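Local structure of DNA polymerase III, beta subunit (Eubacterium rectale, 3T0P) at residues Ala9-Gly14 / Asn85-Glu90; Ile34-Asp37 / Glu42-Leu45; Glu158-Glu163 / Lys198-Ile203; Gln247-Asp252 / Pro347-Asp352; Tyr253-Arg258 / Met285-Gly290. The protein probably forms a head-to-tail dimeric ring around DNA that tethers DNA polymerases and other proteins to the template and makes synthesis processive. One frame throughout, in Å; residues are numbered along the deposited sequence.

Contact 1 of 5, residues Ala9-Gly14 / Asn85-Glu90; sequences ANLLKG and NDVTIE
L11 meets V87 and I89 through methyl groups, so neither a ring face nor a ring edge takes part between them. A flat group does lie at the border: the amide of N85, just ahead of the strand. Its OD1 accepts the backbone N of D86 at 2.7 Å, in the amide plane and on a lone pair, with a C=O...N angle of 101°. ND2 of the same amide donates a hydrogen bond to E102 OE2. The packing itself turns on one branch of the leucine. CD2 of L11 touches CG1 of V87 at 3.8 Å and CD1 of I89 at 4.0 Å. It therefore bridges two residues that point to the same side of the strand. CG of L11 stands anti to its backbone nitrogen (chi1 -166°), which carries the branched end out toward the strand. L11 and V87 cross at about a right angle. Here helix 8-18 packs on an antiparallel sheet of the N-terminal domain, the helix-on-sheet layering of the beta subunit family. The CA atoms of L11 and V87 are 8.3 Å apart, so side chains alone bridge the layers. V79 of helix 72-81 also touches L11, and F75 of that helix touches I89.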
# COMPACT_ATOMS: atom_id res chain seq x y z
N ALA B 9 -9.24 -20.25 -11.75
CA ALA B 9 -9.77 -19.59 -10.55
C ALA B 9 -9.64 -20.50 -9.33
O ALA B 9 -9.27 -20.03 -8.27
CB ALA B 9 -11.22 -19.19 -10.75
N ASN B 10 -9.85 -21.81 -9.52
CA ASN B 10 -9.74 -22.75 -8.42
C ASN B 10 -8.30 -22.93 -8.02
O ASN B 10 -7.99 -22.99 -6.85
CB ASN B 10 -10.37 -24.09 -8.83
CG ASN B 10 -11.88 -24.06 -8.81
OD1 ASN B 10 -12.48 -23.26 -8.11
ND2 ASN B 10 -12.51 -25.00 -9.49
N LEU B 11 -7.41 -22.95 -9.02
CA LEU B 11 -5.98 -23.13 -8.80
C LEU B 11 -5.43 -21.88 -8.14
O LEU B 11 -4.65 -22.01 -7.21
CB LEU B 11 -5.30 -23.43 -10.14
CG LEU B 11 -3.87 -23.96 -10.17
CD1 LEU B 11 -3.70 -25.23 -9.30
CD2 LEU B 11 -3.49 -24.28 -11.61
N LEU B 12 -5.92 -20.69 -8.54
CA LEU B 12 -5.48 -19.42 -7.97
C LEU B 12 -5.91 -19.30 -6.52
O LEU B 12 -5.10 -18.92 -5.67
CB LEU B 12 -5.96 -18.21 -8.80
CG LEU B 12 -5.59 -16.84 -8.25
CD1 LEU B 12 -4.06 -16.69 -8.09
CD2 LEU B 12 -6.16 -15.70 -9.11
N LYS B 13 -7.18 -19.59 -6.23
CA LYS B 13 -7.65 -19.52 -4.85
C LYS B 13 -6.79 -20.46 -3.97
O LYS B 13 -6.36 -20.04 -2.91
CB LYS B 13 -9.15 -19.89 -4.75
CG LYS B 13 -9.72 -19.79 -3.35
CD LYS B 13 -11.21 -20.05 -3.31
CE LYS B 13 -11.80 -19.65 -1.98
NZ LYS B 13 -13.27 -19.89 -1.95
N GLY B 14 -6.48 -21.65 -4.47
CA GLY B 14 -5.68 -22.62 -3.73
C GLY B 14 -4.25 -22.20 -3.46
O GLY B 14 -3.78 -22.37 -2.32
N ASN B 85 -9.02 -19.68 -17.98
CA ASN B 85 -9.41 -20.87 -18.71
C ASN B 85 -8.85 -22.07 -17.97
O ASN B 85 -8.39 -21.91 -16.84
CB ASN B 85 -8.90 -20.80 -20.13
CG ASN B 85 -9.77 -21.54 -21.13
OD1 ASN B 85 -10.19 -22.70 -20.91
ND2 ASN B 85 -10.06 -20.90 -22.25
N ASP B 86 -8.93 -23.26 -18.54
CA ASP B 86 -8.41 -24.45 -17.88
C ASP B 86 -6.92 -24.49 -17.99
O ASP B 86 -6.34 -24.19 -19.03
CB ASP B 86 -9.01 -25.72 -18.46
CG ASP B 86 -10.47 -25.89 -18.13
OD1 ASP B 86 -10.94 -25.27 -17.13
OD2 ASP B 86 -11.13 -26.66 -18.84
N VAL B 87 -6.29 -24.81 -16.89
CA VAL B 87 -4.84 -24.88 -16.79
C VAL B 87 -4.44 -26.35 -16.78
O VAL B 87 -4.96 -27.12 -15.96
CB VAL B 87 -4.34 -24.13 -15.53
CG1 VAL B 87 -2.83 -24.28 -15.38
CG2 VAL B 87 -4.73 -22.66 -15.58
N THR B 88 -3.52 -26.73 -17.66
CA THR B 88 -2.97 -28.07 -17.65
C THR B 88 -1.58 -28.00 -17.02
O THR B 88 -0.78 -27.12 -17.35
CB THR B 88 -2.97 -28.68 -19.07
OG1 THR B 88 -4.32 -28.67 -19.54
CG2 THR B 88 -2.44 -30.12 -19.09
N ILE B 89 -1.32 -28.93 -16.11
CA ILE B 89 -0.03 -29.12 -15.47
C ILE B 89 0.43 -30.52 -15.82
O ILE B 89 -0.26 -31.50 -15.50
CB ILE B 89 -0.03 -28.88 -13.94
CG1 ILE B 89 -0.60 -27.47 -13.57
CG2 ILE B 89 1.41 -29.07 -13.38
CD1 ILE B 89 -0.83 -27.26 -12.05
N GLU B 90 1.59 -30.61 -16.47
CA GLU B 90 2.19 -31.86 -16.89
C GLU B 90 3.66 -31.89 -16.47
O GLU B 90 4.39 -30.93 -16.69
CB GLU B 90 2.05 -32.04 -18.40
CG GLU B 90 2.34 -33.46 -18.85
CD GLU B 90 1.65 -33.93 -20.12
OE1 GLU B 90 1.04 -33.09 -20.84
OE2 GLU B 90 1.72 -35.15 -20.41

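Contact 2 of 5, residues Ile34-Asp37 / Glu42-Leu45; sequences ILID and EIKL
L45 and I36 pack side by side and point the same way. They form a non-hydrogen-bonded antiparallel pair with CA atoms 4.9 Å apart. The bump is CD2 of L45. It settles into the hollow between two isoleucines, 3.6 Å from CG1 of I36 and 4.2 Å from CG2 of I34. CG of L45 lies anti to its own carbonyl carbon (chi1 -68°), and this brings CD2 back over the neighbouring strand. I36 touches on two sides. Its CG1 serves L45, while its CG2 faces CG2 of I43 at 4.3 Å. V15 and V18 of helix 8-18 cover L45 on this apolar face. D37 and K44 stand on the other face, next to each other, with CB atoms 4.2 Å apart. They are the hydrogen-bonded pair. D37 N gives a bond of 2.8 Å to K44 O, nearly straight at 168°, and K44 N returns one to D37 O at 2.9 Å. Strands 33-38 and 43-48 form a beta hairpin of the N-terminal domain. The carboxylate of D37 is held by S39 and Y118. Its OD2 stays 4.8 Å from NZ of K44. The two backbone bonds fix the register, while the attraction between the charges of D37 and K44 is probably only a long-range addition.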
# COMPACT_ATOMS: atom_id res chain seq x y z
N ILE B 34 5.54 -25.34 -3.16
CA ILE B 34 4.17 -25.78 -2.97
C ILE B 34 4.14 -27.22 -3.50
O ILE B 34 4.59 -27.47 -4.61
CB ILE B 34 3.13 -24.86 -3.69
CG1 ILE B 34 2.96 -23.54 -2.94
CG2 ILE B 34 1.77 -25.59 -3.85
CD1 ILE B 34 2.30 -22.46 -3.75
N LEU B 35 3.63 -28.15 -2.71
CA LEU B 35 3.48 -29.50 -3.19
C LEU B 35 2.13 -29.68 -3.89
O LEU B 35 1.09 -29.29 -3.36
CB LEU B 35 3.58 -30.51 -2.04
CG LEU B 35 3.59 -31.97 -2.46
CD1 LEU B 35 4.95 -32.36 -3.01
CD2 LEU B 35 3.21 -32.86 -1.30
N ILE B 36 2.15 -30.31 -5.07
CA ILE B 36 0.94 -30.71 -5.77
C ILE B 36 0.87 -32.23 -5.59
O ILE B 36 1.72 -32.95 -6.11
CB ILE B 36 0.83 -30.28 -7.25
CG1 ILE B 36 1.11 -28.77 -7.45
CG2 ILE B 36 -0.54 -30.69 -7.83
CD1 ILE B 36 1.39 -28.43 -8.86
N ASP B 37 -0.08 -32.71 -4.78
CA ASP B 37 -0.27 -34.14 -4.58
C ASP B 37 -1.55 -34.57 -5.28
O ASP B 37 -2.65 -34.22 -4.86
CB ASP B 37 -0.31 -34.49 -3.07
CG ASP B 37 -0.27 -35.99 -2.78
OD1 ASP B 37 -0.76 -36.78 -3.61
OD2 ASP B 37 0.24 -36.36 -1.71
N GLU B 42 -7.85 -36.99 -5.37
CA GLU B 42 -8.04 -35.56 -5.11
C GLU B 42 -6.81 -34.78 -5.50
O GLU B 42 -5.69 -35.28 -5.36
CB GLU B 42 -8.35 -35.29 -3.62
CG GLU B 42 -9.47 -36.11 -3.02
CD GLU B 42 -9.56 -35.96 -1.51
OE1 GLU B 42 -10.03 -34.90 -1.05
OE2 GLU B 42 -9.15 -36.90 -0.79
N ILE B 43 -7.00 -33.53 -5.93
CA ILE B 43 -5.87 -32.64 -6.21
C ILE B 43 -5.67 -31.85 -4.95
O ILE B 43 -6.54 -31.07 -4.55
CB ILE B 43 -6.02 -31.75 -7.46
CG1 ILE B 43 -6.21 -32.62 -8.72
CG2 ILE B 43 -4.82 -30.78 -7.58
CD1 ILE B 43 -6.83 -31.87 -9.90
N LYS B 44 -4.54 -32.07 -4.32
CA LYS B 44 -4.20 -31.46 -3.05
C LYS B 44 -3.00 -30.54 -3.22
O LYS B 44 -1.98 -30.97 -3.74
CB LYS B 44 -3.88 -32.59 -2.05
CG LYS B 44 -4.41 -32.43 -0.63
CD LYS B 44 -4.55 -33.80 0.08
CE LYS B 44 -3.42 -34.10 1.06
NZ LYS B 44 -3.31 -35.55 1.44
N LEU B 45 -3.13 -29.27 -2.78
CA LEU B 45 -2.01 -28.33 -2.72
C LEU B 45 -1.55 -28.30 -1.31
O LEU B 45 -2.39 -28.32 -0.41
CB LEU B 45 -2.38 -26.92 -3.18
CG LEU B 45 -2.70 -26.71 -4.64
CD1 LEU B 45 -2.87 -25.24 -4.91
CD2 LEU B 45 -1.64 -27.31 -5.55

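Contact 3 of 5, residues Glu158-Glu163 / Lys198-Ile203; sequences ELFEIE and KTLQEI. With ACT (acetate ion), chain T.
E158 meets L200 along the length of its side chain. CG of E158 lies anti to the carbonyl carbon (chi1 -63°) and the chain runs on extended, laying several atoms along one methyl. CD1 of L200 is 3.6 Å from E158 CG and 3.5 Å from E158 OE1. That oxygen is not left to the methyl alone, because T142 OG1 hydrogen-bonds it. Two residues on, F160 offers its ring edge. CE1 of F160 is 3.7 Å from CD1 of L200, which lies near the ring plane. CD2 of L200 is 4.1 Å from CZ of F160. The two side chains approach from opposite directions. The outer side of the helix is polar. K198 bends back at its end, and its NZ gives a 2.7 Å hydrogen bond to OXT of an acetate that probably comes from the crystallisation liquor. NZ also forms a salt bridge with D49, in the N-terminal domain. A methionine in place of K198 would probably leave the D49 carboxylate without its charged mate and the acetate without this donor. L200 thus plugs helix 197-206 onto strand 157-163, the helix-against-sheet packing of the central domain in this family.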
# COMPACT_ATOMS: atom_id res chain seq x y z
N GLU B 158 -0.38 -17.30 21.66
CA GLU B 158 -1.60 -16.92 22.36
C GLU B 158 -2.16 -18.11 23.08
O GLU B 158 -2.28 -19.19 22.49
CB GLU B 158 -2.65 -16.37 21.42
CG GLU B 158 -2.22 -15.08 20.75
CD GLU B 158 -3.32 -14.11 20.39
OE1 GLU B 158 -4.43 -14.54 20.00
OE2 GLU B 158 -3.04 -12.90 20.48
N LEU B 159 -2.52 -17.92 24.36
CA LEU B 159 -3.18 -18.94 25.13
C LEU B 159 -4.64 -19.10 24.64
O LEU B 159 -5.35 -18.11 24.48
CB LEU B 159 -3.16 -18.60 26.63
CG LEU B 159 -3.91 -19.58 27.57
CD1 LEU B 159 -3.09 -20.84 27.81
CD2 LEU B 159 -4.24 -18.92 28.88
N PHE B 160 -5.06 -20.35 24.42
CA PHE B 160 -6.43 -20.72 24.09
C PHE B 160 -6.92 -21.60 25.24
O PHE B 160 -6.34 -22.66 25.48
CB PHE B 160 -6.49 -21.41 22.72
CG PHE B 160 -6.61 -20.42 21.58
CD1 PHE B 160 -5.54 -19.61 21.22
CD2 PHE B 160 -7.80 -20.29 20.88
CE1 PHE B 160 -5.66 -18.68 20.18
CE2 PHE B 160 -7.92 -19.36 19.84
CZ PHE B 160 -6.85 -18.55 19.51
N GLU B 161 -7.91 -21.12 26.01
CA GLU B 161 -8.42 -21.83 27.18
C GLU B 161 -9.93 -22.04 27.10
O GLU B 161 -10.69 -21.09 26.89
CB GLU B 161 -8.04 -21.08 28.45
CG GLU B 161 -8.23 -21.87 29.72
CD GLU B 161 -7.84 -21.10 30.98
OE1 GLU B 161 -7.46 -19.92 30.87
OE2 GLU B 161 -7.94 -21.69 32.08
N ILE B 162 -10.36 -23.29 27.26
CA ILE B 162 -11.76 -23.72 27.20
C ILE B 162 -12.11 -24.41 28.50
O ILE B 162 -11.36 -25.28 28.95
CB ILE B 162 -12.01 -24.65 25.99
CG1 ILE B 162 -11.95 -23.90 24.66
CG2 ILE B 162 -13.35 -25.40 26.12
CD1 ILE B 162 -11.46 -24.76 23.48
N GLU B 163 -13.24 -24.01 29.10
CA GLU B 163 -13.87 -24.56 30.30
C GLU B 163 -15.37 -24.50 30.06
O GLU B 163 -15.91 -23.41 29.86
CB GLU B 163 -13.47 -23.77 31.59
CG GLU B 163 -11.99 -23.50 31.79
CD GLU B 163 -11.11 -24.66 32.24
OE1 GLU B 163 -11.44 -25.28 33.28
OE2 GLU B 163 -10.06 -24.89 31.60
N LYS B 198 2.53 -16.61 14.72
CA LYS B 198 2.57 -16.71 13.26
C LYS B 198 1.37 -17.52 12.70
O LYS B 198 0.84 -17.16 11.67
CB LYS B 198 3.89 -17.34 12.80
CG LYS B 198 4.13 -17.22 11.29
CD LYS B 198 5.52 -17.77 10.87
CE LYS B 198 5.73 -19.27 11.09
NZ LYS B 198 4.79 -20.12 10.30
N THR B 199 0.94 -18.60 13.39
CA THR B 199 -0.20 -19.42 12.95
C THR B 199 -1.47 -18.59 12.87
O THR B 199 -2.19 -18.65 11.88
CB THR B 199 -0.39 -20.59 13.90
OG1 THR B 199 0.72 -21.45 13.72
CG2 THR B 199 -1.72 -21.32 13.66
N LEU B 200 -1.74 -17.82 13.92
CA LEU B 200 -2.89 -16.93 14.05
C LEU B 200 -2.81 -15.79 13.07
O LEU B 200 -3.83 -15.47 12.48
CB LEU B 200 -3.02 -16.44 15.49
CG LEU B 200 -3.20 -17.57 16.51
CD1 LEU B 200 -3.23 -17.03 17.89
CD2 LEU B 200 -4.47 -18.39 16.23
N GLN B 201 -1.61 -15.22 12.84
CA GLN B 201 -1.45 -14.14 11.85
C GLN B 201 -1.72 -14.65 10.44
O GLN B 201 -2.45 -14.00 9.69
CB GLN B 201 -0.04 -13.54 11.91
CG GLN B 201 0.21 -12.63 13.09
CD GLN B 201 1.69 -12.35 13.31
OE1 GLN B 201 2.58 -13.10 12.88
NE2 GLN B 201 1.98 -11.27 14.04
N GLU B 202 -1.19 -15.83 10.08
CA GLU B 202 -1.38 -16.40 8.74
C GLU B 202 -2.83 -16.85 8.51
O GLU B 202 -3.35 -16.68 7.41
CB GLU B 202 -0.41 -17.57 8.50
CG GLU B 202 1.06 -17.15 8.50
CD GLU B 202 1.41 -15.92 7.68
OE1 GLU B 202 0.98 -15.84 6.51
OE2 GLU B 202 2.10 -15.02 8.22
N ILE B 203 -3.49 -17.38 9.55
CA ILE B 203 -4.87 -17.81 9.40
C ILE B 203 -5.82 -16.58 9.23
O ILE B 203 -6.81 -16.68 8.50
CB ILE B 203 -5.29 -18.82 10.50
CG1 ILE B 203 -6.46 -19.67 10.01
CG2 ILE B 203 -5.57 -18.20 11.83
CD1 ILE B 203 -6.45 -21.05 10.55
C ACT T . 5.08 -18.59 7.28
O ACT T . 4.90 -17.74 6.42
OXT ACT T . 4.14 -18.93 7.98
CH3 ACT T . 6.49 -19.12 7.48

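Contact 4 of 5, residues Gln247-Asp252 / Pro347-Asp352; sequences QMLSSD and PCFIKD. With EDO (1,2-ethanediol), chain V.
The backbone turns sharply at L249, the centre of an inverse gamma turn, and presents M248 O to the ring of F349. S250 N closes this turn with a weak bond of 3.1 Å to M248 O. M248 is a selenomethionine and takes part through its carbonyl. That oxygen lies in the plane of the F349 ring, at its edge, 3.3 Å from CZ. CD2 of L249 also comes to the edge, near the ring plane, at 4.1 Å from CE2. The two side chains cross at about a right angle. F349 points toward the loop with CG anti to the carbonyl carbon (chi1 -60°), and its ring edge reaches M248 and L249. S250 O stands oblique to the ring, 4.3 Å from CE1. Two residues further along the strand, K351 points the same way with an extended chain. Its NZ makes a weak 3.3 Å hydrogen bond to O1 of an ethanediol, probably from the crystallisation liquor. C2 of that diol lies 3.8 Å from S251 OG, so the diol sits between lysine and loop. With an alanine at K351, the diol would probably lose this donor and the extended chain that lies along it. I179 of strand 176-184 touches L249, and I358 and L360 of strand 357-361 touch F349. A carbonyl facing the weakly positive rim of an aromatic ring is probably a mildly favourable pairing. The loop of the C-terminal domain is thus held to strand 348-351 by ring-edge and apolar contacts.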
# COMPACT_ATOMS: atom_id res chain seq x y z
N GLN B 247 -4.10 -14.32 39.01
CA GLN B 247 -3.62 -13.67 40.24
C GLN B 247 -3.51 -12.14 40.07
O GLN B 247 -3.72 -11.40 41.04
CB GLN B 247 -2.25 -14.24 40.66
CG GLN B 247 -1.22 -14.35 39.54
CD GLN B 247 0.20 -14.23 40.03
OE1 GLN B 247 0.81 -13.16 39.98
NE2 GLN B 247 0.76 -15.34 40.52
N MSE B 248 -3.16 -11.69 38.84
CA MSE B 248 -2.97 -10.28 38.46
C MSE B 248 -4.25 -9.57 38.11
O MSE B 248 -4.24 -8.34 37.95
CB MSE B 248 -2.03 -10.19 37.26
CG MSE B 248 -0.65 -10.69 37.56
SE MSE B 248 0.44 -10.19 36.08
CE MSE B 248 2.06 -9.75 37.09
N LEU B 249 -5.35 -10.30 37.96
CA LEU B 249 -6.64 -9.72 37.63
C LEU B 249 -7.38 -9.42 38.94
O LEU B 249 -8.56 -9.77 39.10
CB LEU B 249 -7.45 -10.64 36.67
CG LEU B 249 -6.68 -11.19 35.44
CD1 LEU B 249 -7.51 -12.22 34.69
CD2 LEU B 249 -6.20 -10.07 34.51
N SER B 250 -6.66 -8.76 39.88
CA SER B 250 -7.15 -8.33 41.19
C SER B 250 -8.19 -7.25 40.97
O SER B 250 -7.88 -6.19 40.42
CB SER B 250 -6.01 -7.82 42.07
OG SER B 250 -5.12 -8.88 42.40
N SER B 251 -9.44 -7.55 41.35
CA SER B 251 -10.61 -6.68 41.17
C SER B 251 -10.60 -5.38 42.03
O SER B 251 -11.58 -4.63 41.97
CB SER B 251 -11.88 -7.48 41.47
OG SER B 251 -13.06 -6.78 41.09
N ASP B 252 -9.53 -5.11 42.81
CA ASP B 252 -9.47 -3.92 43.66
C ASP B 252 -8.84 -2.73 42.92
O ASP B 252 -7.81 -2.89 42.27
CB ASP B 252 -8.72 -4.17 44.98
CG ASP B 252 -7.78 -5.35 44.99
OD1 ASP B 252 -6.81 -5.36 44.20
OD2 ASP B 252 -8.01 -6.28 45.81
N PRO B 347 -0.97 -1.73 37.54
CA PRO B 347 -1.57 -1.83 36.20
C PRO B 347 -2.87 -1.04 36.02
O PRO B 347 -3.58 -0.77 36.99
CB PRO B 347 -1.87 -3.33 36.06
CG PRO B 347 -0.98 -4.00 37.03
CD PRO B 347 -0.87 -3.06 38.18
N CYS B 348 -3.17 -0.65 34.79
CA CYS B 348 -4.44 -0.03 34.44
C CYS B 348 -5.25 -1.09 33.70
O CYS B 348 -4.69 -1.81 32.87
CB CYS B 348 -4.25 1.24 33.61
SG CYS B 348 -5.79 1.91 32.92
N PHE B 349 -6.55 -1.19 33.98
CA PHE B 349 -7.41 -2.15 33.28
C PHE B 349 -8.47 -1.46 32.46
O PHE B 349 -9.15 -0.57 32.97
CB PHE B 349 -8.10 -3.11 34.25
CG PHE B 349 -7.21 -3.96 35.12
CD1 PHE B 349 -6.73 -3.47 36.33
CD2 PHE B 349 -6.95 -5.29 34.80
CE1 PHE B 349 -5.92 -4.27 37.15
CE2 PHE B 349 -6.16 -6.09 35.63
CZ PHE B 349 -5.65 -5.58 36.80
N ILE B 350 -8.60 -1.87 31.21
CA ILE B 350 -9.70 -1.46 30.34
C ILE B 350 -10.66 -2.64 30.36
O ILE B 350 -10.28 -3.74 29.94
CB ILE B 350 -9.31 -1.04 28.91
CG1 ILE B 350 -8.04 -0.15 28.87
CG2 ILE B 350 -10.52 -0.37 28.22
CD1 ILE B 350 -7.54 0.21 27.38
N LYS B 351 -11.83 -2.44 30.98
CA LYS B 351 -12.85 -3.49 31.09
C LYS B 351 -14.17 -3.02 30.56
O LYS B 351 -14.39 -1.81 30.39
CB LYS B 351 -13.03 -3.95 32.55
CG LYS B 351 -11.88 -4.75 33.11
CD LYS B 351 -12.30 -5.46 34.39
CE LYS B 351 -11.17 -6.24 35.03
NZ LYS B 351 -11.64 -7.17 36.10
N ASP B 352 -15.03 -3.96 30.25
CA ASP B 352 -16.38 -3.67 29.77
C ASP B 352 -17.39 -4.20 30.78
O ASP B 352 -17.06 -5.07 31.61
CB ASP B 352 -16.63 -4.26 28.37
CG ASP B 352 -16.76 -5.77 28.34
OD1 ASP B 352 -15.84 -6.45 28.84
OD2 ASP B 352 -17.80 -6.26 27.85
C1 EDO V . -12.19 -3.88 38.12
O1 EDO V . -10.94 -4.60 38.06
C2 EDO V . -13.38 -4.81 37.88
O2 EDO V . -14.61 -4.08 37.82

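Contact 5 of 5, residues Tyr253-Arg258 / Met285-Gly290; sequences YDTKVR and MNITDG. With PGR (R-1,2-propanediol), chain R.
V257 and I287 make the tight part of this contact. CG2 of V257 lies 3.7 Å from CG2 of I287 and 4.0 Å from its CD1. One valine methyl thus meets both arms of the isoleucine, and the side chains cross at a slant. With CG1 of V257 anti to the backbone N (chi1 173°), CG2 is the branch that meets I287. T255 is looser. Its CG2 comes only to 4.3 Å from CG2 of I287. The hydroxyl of T255 is used otherwise, hydrogen-bonded to K314 O. Nearer the start of the segment the chain is more exposed and polar. D254 OD2 forms a salt bridge with K314. A propanediol, probably from the crystallisation liquor, lies beside D254. Y253 meets Y340 edge to face. D254 and T255 both stand opposite M341, a classic beta bulge at the start of the strand. The CA atoms of V257 and I287 are 8.3 Å apart, and only side chains meet between the two sheets of the C-terminal domain. Strand 255-260 lies between strands 336-341 and 310-313 in one sheet. Strand 283-288 lies between 291-297 and 316-320 in the other. M292 and M341, from strands flanking the pair, touch both V257 and I287, as does I309 from a loop.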
# COMPACT_ATOMS: atom_id res chain seq x y z
N TYR B 253 -9.48 -1.56 43.03
CA TYR B 253 -9.04 -0.30 42.40
C TYR B 253 -9.36 0.89 43.28
O TYR B 253 -10.27 0.81 44.10
CB TYR B 253 -9.74 -0.12 41.03
CG TYR B 253 -11.25 -0.08 41.09
CD1 TYR B 253 -12.00 -1.25 41.02
CD2 TYR B 253 -11.93 1.13 41.18
CE1 TYR B 253 -13.40 -1.22 41.05
CE2 TYR B 253 -13.33 1.17 41.20
CZ TYR B 253 -14.06 -0.00 41.13
OH TYR B 253 -15.43 0.05 41.15
N ASP B 254 -8.68 2.03 43.05
CA ASP B 254 -8.89 3.28 43.80
C ASP B 254 -9.49 4.37 42.91
O ASP B 254 -9.98 5.37 43.41
CB ASP B 254 -7.56 3.77 44.42
CG ASP B 254 -7.03 2.94 45.59
OD1 ASP B 254 -7.83 2.16 46.18
OD2 ASP B 254 -5.84 3.11 45.95
N THR B 255 -9.45 4.17 41.59
CA THR B 255 -9.96 5.12 40.61
C THR B 255 -10.67 4.37 39.49
O THR B 255 -10.14 3.39 38.97
CB THR B 255 -8.80 5.97 40.03
OG1 THR B 255 -7.96 6.47 41.08
CG2 THR B 255 -9.29 7.12 39.12
N LYS B 256 -11.86 4.84 39.10
CA LYS B 256 -12.62 4.31 37.97
C LYS B 256 -12.97 5.47 37.06
O LYS B 256 -13.50 6.48 37.52
CB LYS B 256 -13.87 3.55 38.43
CG LYS B 256 -14.66 2.94 37.27
CD LYS B 256 -16.03 2.48 37.69
CE LYS B 256 -16.83 2.01 36.51
NZ LYS B 256 -18.09 1.37 36.94
N VAL B 257 -12.65 5.34 35.77
CA VAL B 257 -12.89 6.40 34.78
C VAL B 257 -13.80 5.88 33.68
O VAL B 257 -13.52 4.85 33.07
CB VAL B 257 -11.54 6.96 34.21
CG1 VAL B 257 -11.77 7.93 33.07
CG2 VAL B 257 -10.71 7.61 35.31
N ARG B 258 -14.87 6.61 33.41
CA ARG B 258 -15.74 6.31 32.28
C ARG B 258 -15.41 7.39 31.26
O ARG B 258 -15.48 8.57 31.61
CB ARG B 258 -17.23 6.29 32.71
CG ARG B 258 -18.22 5.91 31.60
CD ARG B 258 -18.66 4.46 31.68
NE ARG B 258 -19.43 4.04 30.50
CZ ARG B 258 -19.97 2.84 30.34
NH1 ARG B 258 -19.85 1.91 31.28
NH2 ARG B 258 -20.66 2.56 29.24
N MSE B 285 -1.30 11.26 31.86
CA MSE B 285 -2.71 11.49 32.15
C MSE B 285 -2.87 12.09 33.57
O MSE B 285 -2.29 11.57 34.52
CB MSE B 285 -3.55 10.20 32.09
CG MSE B 285 -3.64 9.52 30.71
SE MSE B 285 -4.68 7.82 30.96
CE MSE B 285 -4.71 7.18 29.06
N ASN B 286 -3.62 13.19 33.69
CA ASN B 286 -3.95 13.80 34.98
C ASN B 286 -5.48 13.70 35.10
O ASN B 286 -6.23 14.38 34.38
CB ASN B 286 -3.41 15.22 35.09
CG ASN B 286 -1.96 15.32 35.51
OD1 ASN B 286 -1.04 15.17 34.70
ND2 ASN B 286 -1.70 15.70 36.75
N ILE B 287 -5.92 12.75 35.90
CA ILE B 287 -7.32 12.46 36.08
C ILE B 287 -7.83 13.18 37.34
O ILE B 287 -7.32 12.96 38.43
CB ILE B 287 -7.53 10.93 36.14
CG1 ILE B 287 -7.29 10.28 34.74
CG2 ILE B 287 -8.93 10.59 36.68
CD1 ILE B 287 -6.93 8.84 34.79
N THR B 288 -8.80 14.06 37.16
CA THR B 288 -9.45 14.80 38.24
C THR B 288 -10.95 14.62 38.01
O THR B 288 -11.32 13.97 37.02
CB THR B 288 -8.98 16.28 38.28
OG1 THR B 288 -9.31 16.93 37.04
CG2 THR B 288 -7.49 16.42 38.59
N ASP B 289 -11.81 15.19 38.87
CA ASP B 289 -13.27 15.15 38.75
C ASP B 289 -13.71 15.74 37.41
O ASP B 289 -13.34 16.87 37.06
CB ASP B 289 -13.95 15.92 39.90
N GLY B 290 -14.45 14.94 36.65
CA GLY B 290 -14.99 15.34 35.36
C GLY B 290 -14.02 15.61 34.22
O GLY B 290 -14.46 15.95 33.13
C1 PGR R . -10.33 0.48 47.24
C2 PGR R . -9.19 -0.12 48.08
C3 PGR R . -8.07 -0.64 47.16
O1 PGR R . -11.16 1.35 48.02
O2 PGR R . -8.66 0.85 48.99

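Overall arrangement
From the N terminus, contact 1 closes a loop from helix 8-18 to strand 86-91. Contact 2, a hairpin, is nested inside that loop. The two touch: G14 packs on L45, and I89 on I36. Together they tie the helix to two sheets of the N-terminal domain. Contact 3 follows in series and closes its own loop, tying helix 197-206 to strand 157-163 of the central domain. Contact 4 closes a long loop from 247-252 to strand 348-351. Contact 5 starts at the next residue, is nested inside that loop, and joins two sheets of the C-terminal domain. Contacts 3, 4 and 5 reach the same long sheet. The centres of contacts 1 and 5 are about 60 Å apart.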